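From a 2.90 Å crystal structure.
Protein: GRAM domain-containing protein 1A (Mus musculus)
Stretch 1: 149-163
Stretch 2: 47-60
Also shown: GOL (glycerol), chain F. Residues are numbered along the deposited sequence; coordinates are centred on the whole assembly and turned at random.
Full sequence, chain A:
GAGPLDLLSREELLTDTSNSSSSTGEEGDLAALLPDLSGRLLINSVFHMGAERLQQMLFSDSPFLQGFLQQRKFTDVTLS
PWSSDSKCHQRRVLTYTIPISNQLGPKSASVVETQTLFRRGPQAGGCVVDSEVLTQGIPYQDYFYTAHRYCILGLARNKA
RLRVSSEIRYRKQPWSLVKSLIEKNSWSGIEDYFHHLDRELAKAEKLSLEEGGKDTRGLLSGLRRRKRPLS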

# COMPACT_ATOMS: atom_id res chain seq x y z
N ARG A 149 -5.59 3.22 -2.26
CA ARG A 149 -5.46 4.23 -3.30
C ARG A 149 -4.46 5.31 -2.89
O ARG A 149 -4.64 5.95 -1.86
CB ARG A 149 -6.82 4.86 -3.62
CG ARG A 149 -6.84 5.65 -4.92
CD ARG A 149 -8.14 6.43 -5.12
NE ARG A 149 -9.33 5.58 -5.14
CZ ARG A 149 -9.74 4.86 -6.18
NH1 ARG A 149 -9.05 4.86 -7.32
NH2 ARG A 149 -10.84 4.13 -6.09
N TYR A 150 -3.42 5.49 -3.69
CA TYR A 150 -2.46 6.58 -3.49
C TYR A 150 -2.81 7.73 -4.44
O TYR A 150 -2.98 7.51 -5.63
CB TYR A 150 -1.03 6.12 -3.78
CG TYR A 150 -0.50 4.98 -2.94
CD1 TYR A 150 -0.92 3.67 -3.16
CD2 TYR A 150 0.46 5.20 -1.97
CE1 TYR A 150 -0.42 2.63 -2.42
CE2 TYR A 150 0.97 4.16 -1.22
CZ TYR A 150 0.52 2.88 -1.45
OH TYR A 150 1.03 1.84 -0.71
N CYS A 151 -2.90 8.94 -3.90
CA CYS A 151 -3.07 10.14 -4.72
C CYS A 151 -1.87 11.08 -4.54
O CYS A 151 -1.59 11.53 -3.43
CB CYS A 151 -4.36 10.88 -4.35
SG CYS A 151 -5.89 9.93 -4.52
N ILE A 152 -1.15 11.35 -5.63
CA ILE A 152 -0.08 12.35 -5.63
C ILE A 152 -0.49 13.55 -6.48
O ILE A 152 -0.69 13.43 -7.69
CB ILE A 152 1.25 11.77 -6.17
CG1 ILE A 152 1.81 10.75 -5.18
CG2 ILE A 152 2.27 12.89 -6.42
CD1 ILE A 152 3.15 10.12 -5.57
N LEU A 153 -0.62 14.70 -5.83
CA LEU A 153 -0.96 15.95 -6.51
C LEU A 153 0.14 16.98 -6.28
O LEU A 153 0.45 17.33 -5.14
CB LEU A 153 -2.30 16.50 -6.02
CG LEU A 153 -2.75 17.81 -6.67
CD1 LEU A 153 -3.03 17.61 -8.16
CD2 LEU A 153 -3.97 18.40 -5.97
N GLY A 154 0.72 17.46 -7.37
CA GLY A 154 1.73 18.50 -7.31
C GLY A 154 1.16 19.82 -6.81
O GLY A 154 -0.00 20.15 -7.08
N LEU A 155 1.97 20.56 -6.06
CA LEU A 155 1.55 21.84 -5.50
C LEU A 155 2.46 22.98 -5.96
O LEU A 155 1.99 24.08 -6.27
CB LEU A 155 1.56 21.77 -3.96
CG LEU A 155 0.56 20.82 -3.30
CD1 LEU A 155 0.73 20.85 -1.79
CD2 LEU A 155 -0.88 21.16 -3.67
N ALA A 156 3.76 22.72 -6.01
CA ALA A 156 4.73 23.70 -6.51
C ALA A 156 5.92 22.98 -7.13
O ALA A 156 5.92 21.76 -7.27
CB ALA A 156 5.19 24.61 -5.39
N ARG A 157 6.93 23.76 -7.51
CA ARG A 157 8.15 23.24 -8.11
C ARG A 157 8.70 22.05 -7.32
O ARG A 157 8.94 20.98 -7.89
CB ARG A 157 9.19 24.37 -8.21
CG ARG A 157 10.57 23.95 -8.69
CD ARG A 157 10.56 23.36 -10.09
NE ARG A 157 11.91 23.04 -10.55
CZ ARG A 157 12.55 21.91 -10.28
NH1 ARG A 157 11.98 20.96 -9.54
NH2 ARG A 157 13.78 21.73 -10.75
N ASN A 158 8.87 22.24 -6.02
CA ASN A 158 9.31 21.18 -5.11
C ASN A 158 8.34 21.05 -3.94
O ASN A 158 8.70 21.27 -2.79
CB ASN A 158 10.72 21.45 -4.59
CG ASN A 158 11.80 21.07 -5.60
OD1 ASN A 158 12.11 21.82 -6.52
ND2 ASN A 158 12.37 19.89 -5.41
N LYS A 159 7.09 20.69 -4.25
CA LYS A 159 6.06 20.57 -3.23
C LYS A 159 4.86 19.79 -3.77
O LYS A 159 4.33 20.12 -4.83
CB LYS A 159 5.62 21.95 -2.76
CG LYS A 159 4.60 21.96 -1.63
CD LYS A 159 4.19 23.38 -1.29
CE LYS A 159 3.05 23.42 -0.28
NZ LYS A 159 2.59 24.81 -0.02
N ALA A 160 4.45 18.76 -3.04
CA ALA A 160 3.32 17.93 -3.45
C ALA A 160 2.59 17.35 -2.25
O ALA A 160 3.16 17.23 -1.16
CB ALA A 160 3.78 16.82 -4.38
N ARG A 161 1.33 16.98 -2.45
CA ARG A 161 0.52 16.35 -1.42
C ARG A 161 0.46 14.84 -1.65
O ARG A 161 0.58 14.37 -2.78
CB ARG A 161 -0.90 16.94 -1.39
CG ARG A 161 -1.84 16.25 -0.39
CD ARG A 161 -3.23 16.86 -0.41
NE ARG A 161 -3.22 18.26 -0.01
CZ ARG A 161 -3.32 18.69 1.25
NH1 ARG A 161 -3.42 17.84 2.26
NH2 ARG A 161 -3.30 20.00 1.50
N LEU A 162 0.27 14.10 -0.56
CA LEU A 162 0.10 12.65 -0.63
C LEU A 162 -1.13 12.23 0.17
O LEU A 162 -1.26 12.57 1.35
CB LEU A 162 1.35 11.94 -0.10
CG LEU A 162 1.33 10.41 -0.04
CD1 LEU A 162 1.12 9.80 -1.40
CD2 LEU A 162 2.62 9.88 0.55
N ARG A 163 -2.05 11.52 -0.49
CA ARG A 163 -3.21 10.94 0.18
C ARG A 163 -3.22 9.42 0.02
O ARG A 163 -2.92 8.90 -1.06
CB ARG A 163 -4.51 11.52 -0.37
CG ARG A 163 -4.79 12.94 0.06
CD ARG A 163 -6.00 13.52 -0.67
NE ARG A 163 -7.26 12.92 -0.24
CZ ARG A 163 -7.97 13.32 0.82
NH1 ARG A 163 -7.54 14.31 1.59
NH2 ARG A 163 -9.11 12.71 1.11
C1 GOL F . 4.39 1.26 -1.38
O1 GOL F . 3.70 1.00 -0.17
C2 GOL F . 4.17 0.12 -2.36
O2 GOL F . 4.34 0.60 -3.68
C3 GOL F . 5.13 -1.05 -2.12
O3 GOL F . 4.49 -2.10 -1.43
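Stretch 2 47-60: FHMGAERLQQMLFS

Two backbone hydrogen bonds fix the start of stretch 2 against the second strand of stretch 1. Phe47 N donates to Ala160 O at 2.8 Å, and Ala160 N donates to Phe47 O at 2.9 Å, both with N-H...O angles of 164°. This reciprocal pair, with Phe47 CA and Ala160 CA 5.5 Å apart, defines an antiparallel bridge. Lys159 CA adds a CA-H...O contact to Phe47 O at 3.3 Å. Proximity alone is not enough for a bond: Met49 O lies 3.2 Å from Ala160 N, but at a poor angle.

Beyond the bridge the chain turns through His48 and Met49 to Gly50, the N-cap of helix 51-58, whose phi/psi values stay near -65/-40 through Met57, with Leu58 at -93/-35, before Phe59 leaves helical values at -122/59. Gly50 O accepts from Leu54 N at 2.8 Å, opening the helical ladder. The helix axis runs at 154° to strand 149-156, nearly antiparallel, with a closest approach of 8.5 Å, and at 47° to strand 159-163, with a closest approach of 8.0 Å.

The backbones come close at the helix start, where Gly154 CA and Ala51 CA are 5.0 Å apart: Ala51 CB lies 3.6 Å from Ile152 CG2, 4.0 Å from Ala160 CB and 3.9 Å from Gly154 CA. Farther along, Ile152 CD1 reaches Gln55 CA at 3.7 Å and Phe59 CE2 at 3.8 Å. Leu162 CB meets Leu54 CD2 at 4.2 Å, while Leu162 CD2 meets Leu58 CD1 at 4.0 Å and Phe47 CE2 at 4.1 Å. Past the helix, Phe59 directs its edge at the face of Tyr150, with planes at 89°, centroids 5.0 Å apart and Phe59 CZ 3.4 Å from Tyr150 CG. A glycerol hydrogen-bonds to both stretches, through its O1 to Tyr150 OH (2.9 Å) and, weakly, through its O2 to Leu58 O (3.4 Å). Altogether the contact buries 785 Å², summed over both sides.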

# COMPACT_ATOMS: atom_id res chain seq x y z
N PHE A 47 4.40 17.31 1.35
CA PHE A 47 5.85 17.21 1.36
C PHE A 47 6.47 18.25 0.45
O PHE A 47 5.87 18.64 -0.55
CB PHE A 47 6.29 15.81 0.94
CG PHE A 47 5.87 14.74 1.89
CD1 PHE A 47 6.64 14.42 2.98
CD2 PHE A 47 4.68 14.05 1.69
CE1 PHE A 47 6.26 13.43 3.86
CE2 PHE A 47 4.29 13.06 2.56
CZ PHE A 47 5.07 12.75 3.65
N HIS A 48 7.67 18.70 0.81
CA HIS A 48 8.41 19.64 -0.00
C HIS A 48 9.29 18.89 -1.00
O HIS A 48 10.45 19.26 -1.23
CB HIS A 48 9.25 20.57 0.88
CG HIS A 48 8.45 21.65 1.55
ND1 HIS A 48 8.56 21.93 2.89
CD2 HIS A 48 7.53 22.51 1.06
CE1 HIS A 48 7.74 22.92 3.20
NE2 HIS A 48 7.11 23.29 2.11
N MET A 49 8.73 17.83 -1.57
CA MET A 49 9.36 17.09 -2.65
C MET A 49 8.45 17.18 -3.86
O MET A 49 7.23 17.23 -3.72
CB MET A 49 9.61 15.64 -2.25
CG MET A 49 10.62 15.49 -1.12
SD MET A 49 10.76 13.81 -0.47
CE MET A 49 9.20 13.67 0.40
N GLY A 50 9.04 17.22 -5.05
CA GLY A 50 8.25 17.26 -6.27
C GLY A 50 7.37 16.03 -6.38
O GLY A 50 7.69 14.98 -5.83
N ALA A 51 6.25 16.17 -7.08
CA ALA A 51 5.37 15.05 -7.34
C ALA A 51 6.14 13.97 -8.09
O ALA A 51 5.91 12.78 -7.91
CB ALA A 51 4.15 15.49 -8.13
N GLU A 52 7.09 14.40 -8.93
CA GLU A 52 7.89 13.48 -9.72
C GLU A 52 8.79 12.68 -8.80
O GLU A 52 8.83 11.45 -8.87
CB GLU A 52 8.74 14.23 -10.76
CG GLU A 52 8.01 15.31 -11.55
CD GLU A 52 7.94 16.66 -10.83
OE1 GLU A 52 8.42 16.76 -9.68
OE2 GLU A 52 7.40 17.62 -11.42
N ARG A 53 9.50 13.39 -7.93
CA ARG A 53 10.41 12.75 -6.99
C ARG A 53 9.65 11.84 -6.03
O ARG A 53 10.06 10.71 -5.78
CB ARG A 53 11.20 13.81 -6.21
CG ARG A 53 12.12 13.25 -5.14
CD ARG A 53 13.08 12.21 -5.69
NE ARG A 53 13.97 11.68 -4.66
CZ ARG A 53 14.85 10.71 -4.87
NH1 ARG A 53 14.95 10.15 -6.07
NH2 ARG A 53 15.62 10.29 -3.88
N LEU A 54 8.55 12.34 -5.50
CA LEU A 54 7.75 11.58 -4.54
C LEU A 54 7.20 10.32 -5.20
O LEU A 54 7.14 9.25 -4.59
CB LEU A 54 6.61 12.44 -4.00
CG LEU A 54 5.86 11.91 -2.79
CD1 LEU A 54 6.80 11.68 -1.62
CD2 LEU A 54 4.76 12.88 -2.41
N GLN A 55 6.81 10.46 -6.46
CA GLN A 55 6.35 9.33 -7.26
C GLN A 55 7.48 8.33 -7.50
O GLN A 55 7.29 7.12 -7.41
CB GLN A 55 5.78 9.83 -8.58
CG GLN A 55 5.31 8.73 -9.52
CD GLN A 55 4.71 9.26 -10.82
OE1 GLN A 55 4.76 8.58 -11.84
NE2 GLN A 55 4.13 10.46 -10.78
N GLN A 56 8.67 8.86 -7.81
CA GLN A 56 9.85 8.03 -8.01
C GLN A 56 10.17 7.23 -6.75
O GLN A 56 10.62 6.09 -6.83
CB GLN A 56 11.06 8.88 -8.39
CG GLN A 56 11.06 9.37 -9.83
CD GLN A 56 12.20 10.34 -10.13
OE1 GLN A 56 12.83 10.88 -9.22
NE2 GLN A 56 12.47 10.55 -11.41
N MET A 57 9.95 7.84 -5.60
CA MET A 57 10.30 7.22 -4.33
C MET A 57 9.35 6.07 -4.00
O MET A 57 9.79 5.04 -3.48
CB MET A 57 10.29 8.25 -3.21
CG MET A 57 11.42 9.27 -3.32
SD MET A 57 11.21 10.68 -2.22
CE MET A 57 11.39 9.86 -0.64
N LEU A 58 8.07 6.23 -4.30
CA LEU A 58 7.05 5.26 -3.91
C LEU A 58 6.77 4.19 -4.96
O LEU A 58 6.50 3.04 -4.61
CB LEU A 58 5.74 5.98 -3.58
CG LEU A 58 5.74 6.85 -2.32
CD1 LEU A 58 4.40 7.54 -2.18
CD2 LEU A 58 6.03 6.02 -1.10
N PHE A 59 6.83 4.57 -6.23
CA PHE A 59 6.36 3.68 -7.30
C PHE A 59 7.44 3.37 -8.33
O PHE A 59 7.29 3.64 -9.53
CB PHE A 59 5.14 4.31 -7.96
CG PHE A 59 4.07 4.67 -6.99
CD1 PHE A 59 3.42 3.69 -6.26
CD2 PHE A 59 3.74 5.99 -6.77
CE1 PHE A 59 2.44 4.02 -5.34
CE2 PHE A 59 2.76 6.33 -5.85
CZ PHE A 59 2.11 5.34 -5.14
N SER A 60 8.53 2.78 -7.84
CA SER A 60 9.64 2.32 -8.67
C SER A 60 10.60 1.52 -7.79
O SER A 60 10.38 1.41 -6.58
CB SER A 60 10.38 3.49 -9.33
OG SER A 60 10.96 4.33 -8.36